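PDB 6RY0: mannan endo-1,6-alpha-mannosidase from Chaetomium thermophilum, which probably hydrolyses alpha-1,6-mannosidic linkages and, as a Dfg5-type transglycosidase, is thought to transfer GPI-anchored glycoproteins into the fungal cell wall. Local coordinates for residues E34-S39 / S401-Y406; D88-T93 / S97-I102; E170-T175 / A219-K224; N195-A200 / F260-A265. All blocks are in the same frame, centred on the assembly; numbering follows the deposited sequence.

Contact 1: E34-S39 / S401-Y406; sequences EEILES and SLLIEY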
loop_
_atom_site.group_PDB
_atom_site.type_symbol
_atom_site.label_atom_id
_atom_site.label_comp_id
_atom_site.label_asym_id
_atom_site.label_seq_id
_atom_site.Cartn_x
_atom_site.Cartn_y
_atom_site.Cartn_z
ATOM N N GLU A 34 10.969 22.541 8.725
ATOM C CA GLU A 34 10.584 22.542 10.118
ATOM C C GLU A 34 9.058 22.512 10.305
ATOM O O GLU A 34 8.506 21.832 11.156
ATOM C CB GLU A 34 11.181 23.808 10.748
ATOM C CG GLU A 34 12.733 23.828 10.805
ATOM C CD GLU A 34 13.460 23.913 9.441
ATOM O OE1 GLU A 34 12.985 24.614 8.506
ATOM O OE2 GLU A 34 14.538 23.267 9.319
ATOM N N GLU A 35 8.351 23.317 9.513
ATOM C CA GLU A 35 6.883 23.346 9.607
ATOM C C GLU A 35 6.310 21.993 9.198
ATOM O O GLU A 35 5.382 21.494 9.809
ATOM C CB GLU A 35 6.295 24.452 8.734
ATOM C CG GLU A 35 6.527 25.840 9.313
ATOM C CD GLU A 35 5.992 26.974 8.477
ATOM O OE1 GLU A 35 5.491 26.731 7.363
ATOM O OE2 GLU A 35 6.073 28.138 8.944
ATOM N N ILE A 36 6.824 21.425 8.116
ATOM C CA ILE A 36 6.360 20.107 7.667
ATOM C C ILE A 36 6.612 19.070 8.737
ATOM O O ILE A 36 5.746 18.233 9.020
ATOM C CB ILE A 36 7.018 19.716 6.355
ATOM C CG1 ILE A 36 6.584 20.661 5.223
ATOM C CG2 ILE A 36 6.664 18.273 5.967
ATOM C CD1 ILE A 36 7.458 20.562 3.972
ATOM N N LEU A 37 7.792 19.081 9.351
ATOM C CA LEU A 37 8.080 18.131 10.428
ATOM C C LEU A 37 7.112 18.264 11.573
ATOM O O LEU A 37 6.642 17.255 12.095
ATOM C CB LEU A 37 9.511 18.296 10.931
ATOM C CG LEU A 37 10.609 17.769 10.017
ATOM C CD1 LEU A 37 11.963 18.365 10.432
ATOM C CD2 LEU A 37 10.660 16.266 10.104
ATOM N N GLU A 38 6.813 19.502 11.971
ATOM C CA GLU A 38 5.873 19.695 13.061
ATOM C C GLU A 38 4.472 19.237 12.681
ATOM O O GLU A 38 3.787 18.588 13.478
ATOM C CB GLU A 38 5.845 21.167 13.513
ATOM C CG GLU A 38 4.790 21.460 14.587
ATOM C CD GLU A 38 4.732 22.897 15.039
ATOM O OE1 GLU A 38 5.832 23.496 15.191
ATOM O OE2 GLU A 38 3.586 23.420 15.274
ATOM N N SER A 39 4.011 19.616 11.490
ATOM C CA SER A 39 2.697 19.171 11.045
ATOM C C SER A 39 2.622 17.644 10.994
ATOM O O SER A 39 1.653 17.045 11.453
ATOM C CB SER A 39 2.373 19.777 9.700
ATOM O OG SER A 39 2.162 21.171 9.843
ATOM N N SER A 401 5.388 12.661 3.164
ATOM C CA SER A 401 6.070 12.434 1.910
ATOM C C SER A 401 6.557 13.731 1.258
ATOM O O SER A 401 7.407 13.670 0.361
ATOM C CB SER A 401 5.188 11.619 0.971
ATOM O OG SER A 401 5.059 10.299 1.474
ATOM N N LEU A 402 6.113 14.905 1.745
ATOM C CA LEU A 402 6.721 16.156 1.310
ATOM C C LEU A 402 8.207 16.220 1.653
ATOM O O LEU A 402 8.905 17.053 1.102
ATOM C CB LEU A 402 6.017 17.361 1.948
ATOM C CG LEU A 402 4.578 17.587 1.499
ATOM C CD1 LEU A 402 3.992 18.713 2.306
ATOM C CD2 LEU A 402 4.469 17.870 -0.008
ATOM N N LEU A 403 8.680 15.366 2.556
ATOM C CA LEU A 403 10.066 15.334 2.935
ATOM C C LEU A 403 10.911 14.374 2.107
ATOM O O LEU A 403 12.073 14.142 2.432
ATOM C CB LEU A 403 10.199 15.014 4.428
ATOM C CG LEU A 403 9.481 16.011 5.357
ATOM C CD1 LEU A 403 9.359 15.416 6.768
ATOM C CD2 LEU A 403 10.187 17.349 5.367
ATOM N N ILE A 404 10.364 13.825 1.032
ATOM C CA ILE A 404 11.075 12.805 0.266
ATOM C C ILE A 404 12.424 13.317 -0.251
ATOM O O ILE A 404 13.351 12.540 -0.324
ATOM C CB ILE A 404 10.184 12.245 -0.868
ATOM C CG1 ILE A 404 10.746 10.937 -1.440
ATOM C CG2 ILE A 404 9.953 13.250 -1.982
ATOM C CD1 ILE A 404 10.557 9.752 -0.536
ATOM N N GLU A 405 12.548 14.601 -0.591
ATOM C CA GLU A 405 13.806 15.120 -1.126
ATOM C C GLU A 405 14.955 14.956 -0.143
ATOM O O GLU A 405 16.112 14.959 -0.545
ATOM C CB GLU A 405 13.648 16.606 -1.537
ATOM C CG GLU A 405 13.190 17.586 -0.354
ATOM C CD GLU A 405 13.119 19.079 -0.736
ATOM O OE1 GLU A 405 12.012 19.678 -0.646
ATOM O OE2 GLU A 405 14.177 19.660 -1.095
ATOM N N TYR A 406 14.654 14.874 1.144
ATOM C CA TYR A 406 15.650 14.745 2.189
ATOM C C TYR A 406 15.916 13.306 2.607
ATOM O O TYR A 406 16.826 13.052 3.397
ATOM C CB TYR A 406 15.220 15.523 3.439
ATOM C CG TYR A 406 14.820 16.974 3.204
ATOM C CD1 TYR A 406 15.745 17.942 2.941
ATOM C CD2 TYR A 406 13.496 17.357 3.294
ATOM C CE1 TYR A 406 15.344 19.270 2.747
ATOM C CE2 TYR A 406 13.093 18.640 3.119
ATOM C CZ TYR A 406 14.010 19.606 2.840
ATOM O OH TYR A 406 13.623 20.916 2.643
#

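Contact 2: D88-T93 / S97-I102; sequences DYWHLT and SYNHVI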
loop_
_atom_site.group_PDB
_atom_site.type_symbol
_atom_site.label_atom_id
_atom_site.label_comp_id
_atom_site.label_asym_id
_atom_site.label_seq_id
_atom_site.Cartn_x
_atom_site.Cartn_y
_atom_site.Cartn_z
ATOM N N ASP A 88 7.229 4.450 7.062
ATOM C CA ASP A 88 7.571 5.588 6.201
ATOM C C ASP A 88 7.710 6.883 7.008
ATOM O O ASP A 88 8.628 7.662 6.764
ATOM C CB ASP A 88 6.572 5.775 5.056
ATOM C CG ASP A 88 7.052 5.223 3.738
ATOM O OD1 ASP A 88 8.273 5.022 3.545
ATOM O OD2 ASP A 88 6.155 5.024 2.869
ATOM N N TYR A 89 6.799 7.122 7.946
ATOM C CA TYR A 89 6.861 8.335 8.775
ATOM C C TYR A 89 8.223 8.474 9.437
ATOM O O TYR A 89 8.846 9.547 9.375
ATOM C CB TYR A 89 5.739 8.323 9.808
ATOM C CG TYR A 89 5.876 9.414 10.849
ATOM C CD1 TYR A 89 5.574 10.718 10.560
ATOM C CD2 TYR A 89 6.345 9.119 12.126
ATOM C CE1 TYR A 89 5.759 11.734 11.519
ATOM C CE2 TYR A 89 6.541 10.111 13.073
ATOM C CZ TYR A 89 6.267 11.421 12.746
ATOM O OH TYR A 89 6.476 12.458 13.616
ATOM N N TRP A 90 8.702 7.416 10.084
ATOM C CA TRP A 90 10.004 7.478 10.725
ATOM C C TRP A 90 11.113 7.707 9.702
ATOM O O TRP A 90 12.037 8.484 9.940
ATOM C CB TRP A 90 10.238 6.208 11.545
ATOM C CG TRP A 90 11.672 6.018 11.910
ATOM C CD1 TRP A 90 12.402 6.654 12.882
ATOM C CD2 TRP A 90 12.579 5.134 11.249
ATOM N NE1 TRP A 90 13.696 6.197 12.868
ATOM C CE2 TRP A 90 13.832 5.267 11.864
ATOM C CE3 TRP A 90 12.441 4.261 10.168
ATOM C CZ2 TRP A 90 14.962 4.534 11.436
ATOM C CZ3 TRP A 90 13.539 3.553 9.741
ATOM C CH2 TRP A 90 14.772 3.670 10.376
ATOM N N HIS A 91 11.054 7.003 8.576
ATOM C CA HIS A 91 12.044 7.157 7.522
ATOM C C HIS A 91 12.136 8.597 7.015
ATOM O O HIS A 91 13.206 9.074 6.671
ATOM C CB HIS A 91 11.676 6.180 6.408
ATOM C CG HIS A 91 12.443 6.294 5.141
ATOM N ND1 HIS A 91 13.770 5.977 5.036
ATOM C CD2 HIS A 91 12.031 6.594 3.888
ATOM C CE1 HIS A 91 14.151 6.094 3.771
ATOM N NE2 HIS A 91 13.110 6.473 3.046
ATOM N N LEU A 92 10.982 9.245 6.876
ATOM C CA LEU A 92 10.870 10.567 6.278
ATOM C C LEU A 92 11.193 11.683 7.266
ATOM O O LEU A 92 11.670 12.740 6.886
ATOM C CB LEU A 92 9.450 10.749 5.733
ATOM C CG LEU A 92 9.202 9.940 4.454
ATOM C CD1 LEU A 92 7.725 9.688 4.242
ATOM C CD2 LEU A 92 9.806 10.596 3.252
ATOM N N THR A 93 10.878 11.476 8.550
ATOM C CA THR A 93 10.990 12.527 9.554
ATOM C C THR A 93 12.122 12.346 10.555
ATOM O O THR A 93 12.542 13.306 11.166
ATOM C CB THR A 93 9.684 12.668 10.364
ATOM O OG1 THR A 93 9.532 11.536 11.218
ATOM C CG2 THR A 93 8.475 12.936 9.507
ATOM N N SER A 97 9.407 7.922 17.663
ATOM C CA SER A 97 8.487 7.803 18.798
ATOM C C SER A 97 7.579 6.590 18.771
ATOM O O SER A 97 7.286 6.011 19.813
ATOM C CB SER A 97 7.608 9.054 18.887
ATOM O OG SER A 97 8.397 10.201 19.160
ATOM N N TYR A 98 7.068 6.237 17.592
ATOM C CA TYR A 98 6.113 5.147 17.455
ATOM C C TYR A 98 6.742 3.827 17.033
ATOM O O TYR A 98 6.022 2.847 16.866
ATOM C CB TYR A 98 4.979 5.549 16.486
ATOM C CG TYR A 98 4.302 6.815 16.935
ATOM C CD1 TYR A 98 3.478 6.832 18.057
ATOM C CD2 TYR A 98 4.514 8.017 16.268
ATOM C CE1 TYR A 98 2.888 8.008 18.509
ATOM C CE2 TYR A 98 3.926 9.216 16.726
ATOM C CZ TYR A 98 3.119 9.187 17.845
ATOM O OH TYR A 98 2.489 10.325 18.318
ATOM N N ASN A 99 8.058 3.779 16.878
ATOM C CA ASN A 99 8.687 2.580 16.319
ATOM C C ASN A 99 8.394 1.316 17.129
ATOM O O ASN A 99 8.158 0.255 16.551
ATOM C CB ASN A 99 10.192 2.755 16.138
ATOM C CG ASN A 99 10.545 3.671 14.990
ATOM O OD1 ASN A 99 9.693 4.193 14.288
ATOM N ND2 ASN A 99 11.845 3.868 14.802
ATOM N N HIS A 100 8.399 1.402 18.451
ATOM C CA HIS A 100 8.141 0.218 19.274
ATOM C C HIS A 100 6.731 -0.308 19.070
ATOM O O HIS A 100 6.505 -1.517 18.974
ATOM C CB HIS A 100 8.443 0.502 20.766
ATOM C CG HIS A 100 7.526 1.491 21.437
ATOM N ND1 HIS A 100 7.562 2.854 21.201
ATOM C CD2 HIS A 100 6.607 1.312 22.419
ATOM C CE1 HIS A 100 6.672 3.459 21.973
ATOM N NE2 HIS A 100 6.095 2.548 22.735
ATOM N N VAL A 101 5.774 0.607 19.020
ATOM C CA VAL A 101 4.381 0.240 18.819
ATOM C C VAL A 101 4.187 -0.448 17.465
ATOM O O VAL A 101 3.452 -1.432 17.334
ATOM C CB VAL A 101 3.485 1.541 18.904
ATOM C CG1 VAL A 101 2.066 1.273 18.489
ATOM C CG2 VAL A 101 3.552 2.156 20.295
ATOM N N ILE A 102 4.854 0.084 16.451
ATOM C CA ILE A 102 4.744 -0.436 15.103
ATOM C C ILE A 102 5.429 -1.792 14.981
ATOM O O ILE A 102 4.871 -2.707 14.372
ATOM C CB ILE A 102 5.275 0.613 14.116
ATOM C CG1 ILE A 102 4.455 1.909 14.222
ATOM C CG2 ILE A 102 5.325 0.051 12.694
ATOM C CD1 ILE A 102 2.979 1.805 13.924
#

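Contact 3: E170-T175 / A219-K224; sequences ERHDGT and AEWAEK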
loop_
_atom_site.group_PDB
_atom_site.type_symbol
_atom_site.label_atom_id
_atom_site.label_comp_id
_atom_site.label_asym_id
_atom_site.label_seq_id
_atom_site.Cartn_x
_atom_site.Cartn_y
_atom_site.Cartn_z
ATOM N N GLU A 170 -0.635 -23.476 -6.680
ATOM C CA GLU A 170 -2.107 -23.533 -6.613
ATOM C C GLU A 170 -2.758 -22.165 -6.748
ATOM O O GLU A 170 -3.975 -22.073 -7.018
ATOM C CB GLU A 170 -2.590 -24.215 -5.326
ATOM C CG GLU A 170 -2.537 -23.389 -4.035
ATOM C CD GLU A 170 -1.145 -23.103 -3.483
ATOM O OE1 GLU A 170 -0.132 -23.690 -3.946
ATOM O OE2 GLU A 170 -1.075 -22.290 -2.547
ATOM N N ARG A 171 -1.951 -21.108 -6.605
ATOM C CA ARG A 171 -2.495 -19.771 -6.781
ATOM C C ARG A 171 -2.421 -19.292 -8.237
ATOM O O ARG A 171 -2.861 -18.190 -8.529
ATOM C CB ARG A 171 -1.822 -18.774 -5.843
ATOM C CG ARG A 171 -2.054 -19.086 -4.392
ATOM C CD ARG A 171 -1.820 -17.876 -3.481
ATOM N NE ARG A 171 -1.862 -18.278 -2.080
ATOM C CZ ARG A 171 -1.502 -17.529 -1.048
ATOM N NH1 ARG A 171 -1.235 -16.243 -1.194
ATOM N NH2 ARG A 171 -1.386 -18.097 0.136
ATOM N N HIS A 172 -1.883 -20.122 -9.137
ATOM C CA HIS A 172 -1.727 -19.763 -10.551
ATOM C C HIS A 172 -2.276 -20.864 -11.412
ATOM O O HIS A 172 -1.533 -21.713 -11.871
ATOM C CB HIS A 172 -0.240 -19.519 -10.862
ATOM C CG HIS A 172 0.317 -18.409 -10.056
ATOM N ND1 HIS A 172 0.273 -17.106 -10.479
ATOM C CD2 HIS A 172 0.812 -18.394 -8.793
ATOM C CE1 HIS A 172 0.747 -16.330 -9.520
ATOM N NE2 HIS A 172 1.071 -17.086 -8.480
ATOM N N ASP A 173 -3.563 -20.805 -11.689
ATOM C CA ASP A 173 -4.201 -21.799 -12.517
ATOM C C ASP A 173 -4.396 -21.275 -13.948
ATOM O O ASP A 173 -3.916 -20.199 -14.294
ATOM C CB ASP A 173 -5.484 -22.343 -11.840
ATOM C CG ASP A 173 -6.656 -21.376 -11.821
ATOM O OD1 ASP A 173 -6.744 -20.486 -12.671
ATOM O OD2 ASP A 173 -7.539 -21.560 -10.947
ATOM N N GLY A 174 -5.044 -22.066 -14.799
ATOM C CA GLY A 174 -5.128 -21.732 -16.205
ATOM C C GLY A 174 -6.284 -20.820 -16.551
ATOM O O GLY A 174 -6.355 -20.361 -17.693
ATOM N N THR A 175 -7.171 -20.523 -15.611
ATOM C CA THR A 175 -8.262 -19.638 -15.934
ATOM C C THR A 175 -7.708 -18.257 -16.289
ATOM O O THR A 175 -6.783 -17.781 -15.652
ATOM C CB THR A 175 -9.303 -19.579 -14.811
ATOM O OG1 THR A 175 -8.752 -18.981 -13.631
ATOM C CG2 THR A 175 -9.822 -20.977 -14.486
ATOM N N ALA A 219 12.303 -10.951 -10.205
ATOM C CA ALA A 219 12.051 -10.072 -11.351
ATOM C C ALA A 219 11.344 -10.790 -12.468
ATOM O O ALA A 219 10.494 -10.210 -13.128
ATOM C CB ALA A 219 13.365 -9.508 -11.853
ATOM N N GLU A 220 11.711 -12.045 -12.721
ATOM C CA GLU A 220 11.055 -12.788 -13.802
ATOM C C GLU A 220 9.574 -12.997 -13.491
ATOM O O GLU A 220 8.719 -12.854 -14.372
ATOM C CB GLU A 220 11.770 -14.123 -14.019
ATOM C CG GLU A 220 13.189 -14.051 -14.452
ATOM C CD GLU A 220 13.933 -15.371 -14.260
ATOM O OE1 GLU A 220 13.304 -16.413 -13.925
ATOM O OE2 GLU A 220 15.168 -15.369 -14.440
ATOM N N TRP A 221 9.251 -13.293 -12.232
ATOM C CA TRP A 221 7.851 -13.368 -11.822
ATOM C C TRP A 221 7.146 -12.023 -11.973
ATOM O O TRP A 221 5.994 -11.957 -12.418
ATOM C CB TRP A 221 7.735 -13.873 -10.395
ATOM C CG TRP A 221 7.651 -15.343 -10.242
ATOM C CD1 TRP A 221 8.644 -16.206 -9.844
ATOM C CD2 TRP A 221 6.474 -16.121 -10.360
ATOM N NE1 TRP A 221 8.148 -17.471 -9.710
ATOM C CE2 TRP A 221 6.804 -17.446 -9.994
ATOM C CE3 TRP A 221 5.172 -15.819 -10.711
ATOM C CZ2 TRP A 221 5.862 -18.458 -9.963
ATOM C CZ3 TRP A 221 4.249 -16.825 -10.709
ATOM C CH2 TRP A 221 4.592 -18.128 -10.341
ATOM N N ALA A 222 7.808 -10.952 -11.548
ATOM C CA ALA A 222 7.180 -9.629 -11.658
ATOM C C ALA A 222 6.863 -9.316 -13.107
ATOM O O ALA A 222 5.779 -8.828 -13.429
ATOM C CB ALA A 222 8.094 -8.594 -11.048
ATOM N N GLU A 223 7.810 -9.591 -14.007
ATOM C CA GLU A 223 7.623 -9.401 -15.460
ATOM C C GLU A 223 6.387 -10.189 -15.912
ATOM O O GLU A 223 5.543 -9.693 -16.668
ATOM C CB GLU A 223 8.872 -9.851 -16.289
ATOM C CG GLU A 223 10.291 -9.147 -16.074
ATOM C CD GLU A 223 10.677 -8.041 -17.107
ATOM O OE1 GLU A 223 9.784 -7.720 -17.924
ATOM O OE2 GLU A 223 11.857 -7.464 -17.071
ATOM N N LYS A 224 6.321 -11.457 -15.508
ATOM C CA LYS A 224 5.244 -12.332 -15.939
ATOM C C LYS A 224 3.897 -11.775 -15.504
ATOM O O LYS A 224 2.924 -11.774 -16.283
ATOM C CB LYS A 224 5.481 -13.733 -15.349
ATOM C CG LYS A 224 4.460 -14.770 -15.717
ATOM C CD LYS A 224 4.840 -16.107 -15.076
ATOM C CE LYS A 224 4.519 -17.334 -15.906
ATOM N NZ LYS A 224 3.080 -17.463 -15.992
#

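Contact 4: N195-A200 / F260-A265; sequences NTIANA and FSYNAA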
loop_
_atom_site.group_PDB
_atom_site.type_symbol
_atom_site.label_atom_id
_atom_site.label_comp_id
_atom_site.label_asym_id
_atom_site.label_seq_id
_atom_site.Cartn_x
_atom_site.Cartn_y
_atom_site.Cartn_z
ATOM N N ASN A 195 -8.465 -9.904 -9.794
ATOM C CA ASN A 195 -8.472 -8.477 -9.773
ATOM C C ASN A 195 -7.086 -7.879 -9.839
ATOM O O ASN A 195 -6.066 -8.518 -9.593
ATOM C CB ASN A 195 -9.275 -7.932 -8.622
ATOM C CG ASN A 195 -8.784 -8.329 -7.282
ATOM O OD1 ASN A 195 -7.831 -9.099 -7.112
ATOM N ND2 ASN A 195 -9.439 -7.793 -6.274
ATOM N N THR A 196 -7.059 -6.610 -10.222
ATOM C CA THR A 196 -5.802 -5.917 -10.344
ATOM C C THR A 196 -5.046 -5.880 -9.045
ATOM O O THR A 196 -3.843 -6.152 -9.045
ATOM C CB THR A 196 -6.025 -4.524 -10.913
ATOM O OG1 THR A 196 -6.634 -4.713 -12.182
ATOM C CG2 THR A 196 -4.724 -3.767 -11.017
ATOM N N ILE A 197 -5.697 -5.523 -7.945
ATOM C CA ILE A 197 -4.930 -5.227 -6.742
ATOM C C ILE A 197 -4.161 -6.461 -6.239
ATOM O O ILE A 197 -3.013 -6.330 -5.795
ATOM C CB ILE A 197 -5.780 -4.571 -5.639
ATOM C CG1 ILE A 197 -4.897 -4.111 -4.476
ATOM C CG2 ILE A 197 -6.921 -5.485 -5.156
ATOM C CD1 ILE A 197 -3.949 -3.078 -4.820
ATOM N N ALA A 198 -4.754 -7.657 -6.274
ATOM C CA ALA A 198 -4.020 -8.837 -5.832
ATOM C C ALA A 198 -2.741 -9.010 -6.647
ATOM O O ALA A 198 -1.655 -9.289 -6.134
ATOM C CB ALA A 198 -4.904 -10.095 -5.998
ATOM N N ASN A 199 -2.901 -8.874 -7.957
ATOM C CA ASN A 199 -1.788 -9.043 -8.874
ATOM C C ASN A 199 -0.771 -7.918 -8.745
ATOM O O ASN A 199 0.426 -8.156 -8.843
ATOM C CB ASN A 199 -2.358 -9.206 -10.290
ATOM C CG ASN A 199 -2.977 -10.557 -10.438
ATOM O OD1 ASN A 199 -2.242 -11.548 -10.594
ATOM N ND2 ASN A 199 -4.302 -10.652 -10.324
ATOM N N ALA A 200 -1.243 -6.687 -8.530
ATOM C CA ALA A 200 -0.365 -5.542 -8.336
ATOM C C ALA A 200 0.481 -5.695 -7.074
ATOM O O ALA A 200 1.643 -5.327 -7.085
ATOM C CB ALA A 200 -1.185 -4.265 -8.298
ATOM N N PHE A 260 -9.546 2.803 -9.473
ATOM C CA PHE A 260 -9.141 3.185 -8.135
ATOM C C PHE A 260 -7.686 3.630 -8.162
ATOM O O PHE A 260 -6.826 2.977 -8.789
ATOM C CB PHE A 260 -9.350 2.041 -7.147
ATOM C CG PHE A 260 -10.799 1.719 -6.930
ATOM C CD1 PHE A 260 -11.565 2.534 -6.124
ATOM C CD2 PHE A 260 -11.405 0.657 -7.557
ATOM C CE1 PHE A 260 -12.900 2.285 -5.947
ATOM C CE2 PHE A 260 -12.758 0.403 -7.384
ATOM C CZ PHE A 260 -13.491 1.216 -6.587
ATOM N N SER A 261 -7.398 4.718 -7.456
ATOM C CA SER A 261 -6.095 5.350 -7.559
ATOM C C SER A 261 -4.960 4.403 -7.201
ATOM O O SER A 261 -3.901 4.412 -7.845
ATOM C CB SER A 261 -6.069 6.573 -6.656
ATOM O OG SER A 261 -6.154 6.238 -5.288
ATOM N N TYR A 262 -5.168 3.585 -6.180
ATOM C CA TYR A 262 -4.073 2.746 -5.684
ATOM C C TYR A 262 -3.681 1.663 -6.672
ATOM O O TYR A 262 -2.573 1.156 -6.574
ATOM C CB TYR A 262 -4.374 2.170 -4.287
ATOM C CG TYR A 262 -5.327 0.983 -4.172
ATOM C CD1 TYR A 262 -6.412 0.793 -5.035
ATOM C CD2 TYR A 262 -5.141 0.055 -3.168
ATOM C CE1 TYR A 262 -7.282 -0.277 -4.898
ATOM C CE2 TYR A 262 -6.030 -1.011 -3.028
ATOM C CZ TYR A 262 -7.087 -1.190 -3.908
ATOM O OH TYR A 262 -7.951 -2.252 -3.804
ATOM N N ASN A 263 -4.562 1.264 -7.571
ATOM C CA ASN A 263 -4.203 0.250 -8.557
ATOM C C ASN A 263 -3.183 0.776 -9.543
ATOM O O ASN A 263 -2.097 0.200 -9.722
ATOM C CB ASN A 263 -5.450 -0.280 -9.291
ATOM C CG ASN A 263 -6.127 -1.397 -8.561
ATOM O OD1 ASN A 263 -5.467 -2.186 -7.879
ATOM N ND2 ASN A 263 -7.438 -1.527 -8.738
ATOM N N ALA A 264 -3.465 1.900 -10.173
ATOM C CA ALA A 264 -2.491 2.488 -11.093
ATOM C C ALA A 264 -1.227 2.873 -10.347
ATOM O O ALA A 264 -0.119 2.671 -10.852
ATOM C CB ALA A 264 -3.082 3.686 -11.837
ATOM N N ALA A 265 -1.352 3.455 -9.160
ATOM C CA ALA A 265 -0.164 3.902 -8.451
ATOM C C ALA A 265 0.718 2.727 -8.025
ATOM O O ALA A 265 1.949 2.861 -8.039
ATOM C CB ALA A 265 -0.530 4.752 -7.228
HETATM O O HOH W 1 -8.379 -4.438 -8.095
#

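Contact 1: E34-S39 / S401-Y406
I36 meets both L402 and L403 across this purely apolar contact, so it is the side chain to follow outwards. Its CB lies 4.1 Å from L403 CD2. Because CG1 swings to the side of the backbone N (chi1 -65°), the CG2 methyl is the branch that presses on L403, 3.7 Å from CG of that leucine and just as close to its CD2. The two side chains run alongside each other head to tail. At the tip, CD1 of I36 reaches L402, at 4.1 Å from its CB, and the isoleucine lies nearly perpendicular to that side chain. One helical step on, L37 CD2 lies 3.7 Å from L403 CD1, which puts L403 against both neighbours. A type I turn from S401 to I404 delivers the two leucines. T93, on helix 76-93, also touches L37 and L403. Here the first helix, 33-48, is brought against the chain just after the last one, 389-401, as befits the closed (alpha/alpha)6 barrel of family 76.

Contact 2: D88-T93 / S97-I102
W90 and N99 make the tight half of this contact, at the short turn that joins helix 76-93 to helix 99-108 in the (alpha/alpha)6 barrel of the family. The carboxamide of N99 stands almost upright on the indole, its plane 80° from that of the ring. Its ND2 sits over one face, 3.4 Å from W90 CD1 and 3.5 Å from W90 NE1, so it is the five-membered ring that carries the amide. The other end of the amide leans on the root of the side chain, with OD1 of N99 3.4 Å from W90 CB. A chi1 of 164°, which points the indole away from its own backbone N, lets W90 offer that face to the start of the second helix.

The looser half is the pair of tyrosines. Y89 CE2 comes no nearer than 4.3 Å to CD2 of Y98, meeting that ring at its edge. Other neighbours hold these rings: Y98 has an edge-to-face partner in Y86, while Y89 is buried, touches helices 33-48 and 389-401, and hydrogen-bonds through its OH to D95 in the turn. D95 also bonds to S97 OG and, through its backbone N, to T93 OG1. That T93 hydroxyl lies over the centre of the Y89 ring and donates to Y89 O at 2.8 Å, approaching the carbonyl from the face opposite to T93 N.

Contact 3: E170-T175 / A219-K224
An aromatic edge-to-face pair, H172 with W221, pins the loop that follows helix 155-167 against helix 216-231 at the surface of the protein. The far rim of the indole does the touching. CZ3 of W221 stands over one face of the imidazole, 3.7 Å from H172 CE1 and somewhat off towards the rim, while CH2 of the same indole is 4.1 Å from H172 CD2. The ring planes are inclined at 55°, well short of a perpendicular T, and the centroid of the histidine ring is 5.0 Å from that of the six-membered ring of W221.

The histidine and the tryptophan reach towards each other from the loop and the helix, the benzo edge of the indole ending over the imidazole face. The histidine ring is also steadied through NE2, which is hydrogen-bonded to Q166 O at the end of helix 155-167. Since that partner is a carbonyl, NE2 probably carries a proton. W221, for its part, packs edge-to-face with W163 and touches A167 on the same helix.

Just past the histidine the loop is fixed by D173. D173 OD1 accepts from T175 N at 3.0 Å and from T175 OG1 at 2.7 Å, the hydroxyl taking the syn lone pair. OD1 also has a salt bridge to K194, and OD2 one to R181. The loop thus runs from an edge-to-face aromatic pair into an Asx turn, directly ahead of C176 and its disulfide to C252.

Contact 4: N195-A200 / F260-A265
I197 and Y262 supply the CH-pi part of this buried contact. CD1 of I197 hangs over one face of the phenol, 3.8 Å from the centroid and 27° off the ring normal, with its closest approach of 3.4 Å to CE2 of Y262. The isoleucine sends this branch across the ring by holding CG1 opposite its backbone N (chi1 -172°). Y262 also stacks on F323.

Van der Waals packing round the N263 carboxamide comes next. OD1 of N263 rests against I197 CB at 3.3 Å, and the T196 methyl CG2 approaches the same oxygen.

These residues open helices 196-213 and 261-278 of the (alpha/alpha)6 barrel, whose starting segments run at 34° to each other with axes 9.6 Å apart. The side chain of I197 lies about 8 Å from that of D129, a residue of a second calcium site that holds no metal in this model.

Polar links across the contact go through water. One molecule accepts from I197 N at 2.9 Å and from N263 ND2 at 3.1 Å, giving the first-turn amide of helix 196-213 a partner.

Within the first turn, N195 caps the helix weakly, its OD1 accepting from A198 N. Separately, its carbonyl has a firmer partner: N199 ND2 donates to N195 O at 2.9 Å, with the oxygen close to the plane of the N199 amide.

Contact 4 is the buried one, about 10 Å from the centre of the chain. Contacts 1 and 3 both lie about 20 Å out, on opposite sides of that centre, but only contact 3 is a surface contact; contacts 1 and 2 are partly buried. Contacts 1 and 2 share a neighbourhood: L403 and L37 of contact 1 pack on L92 and T93 of contact 2, so helix 76-93 serves both. Contacts 3 and 4 use consecutive helices, 196-213 and 216-231, but do not touch, their nearest atoms being about 6 Å apart. The chemistry differs: aliphatic alone in contact 1, amide on indole beside a loose tyrosine pair in contact 2, two aromatic rings in contact 3, and methyl on ring with a bridging water in contact 4.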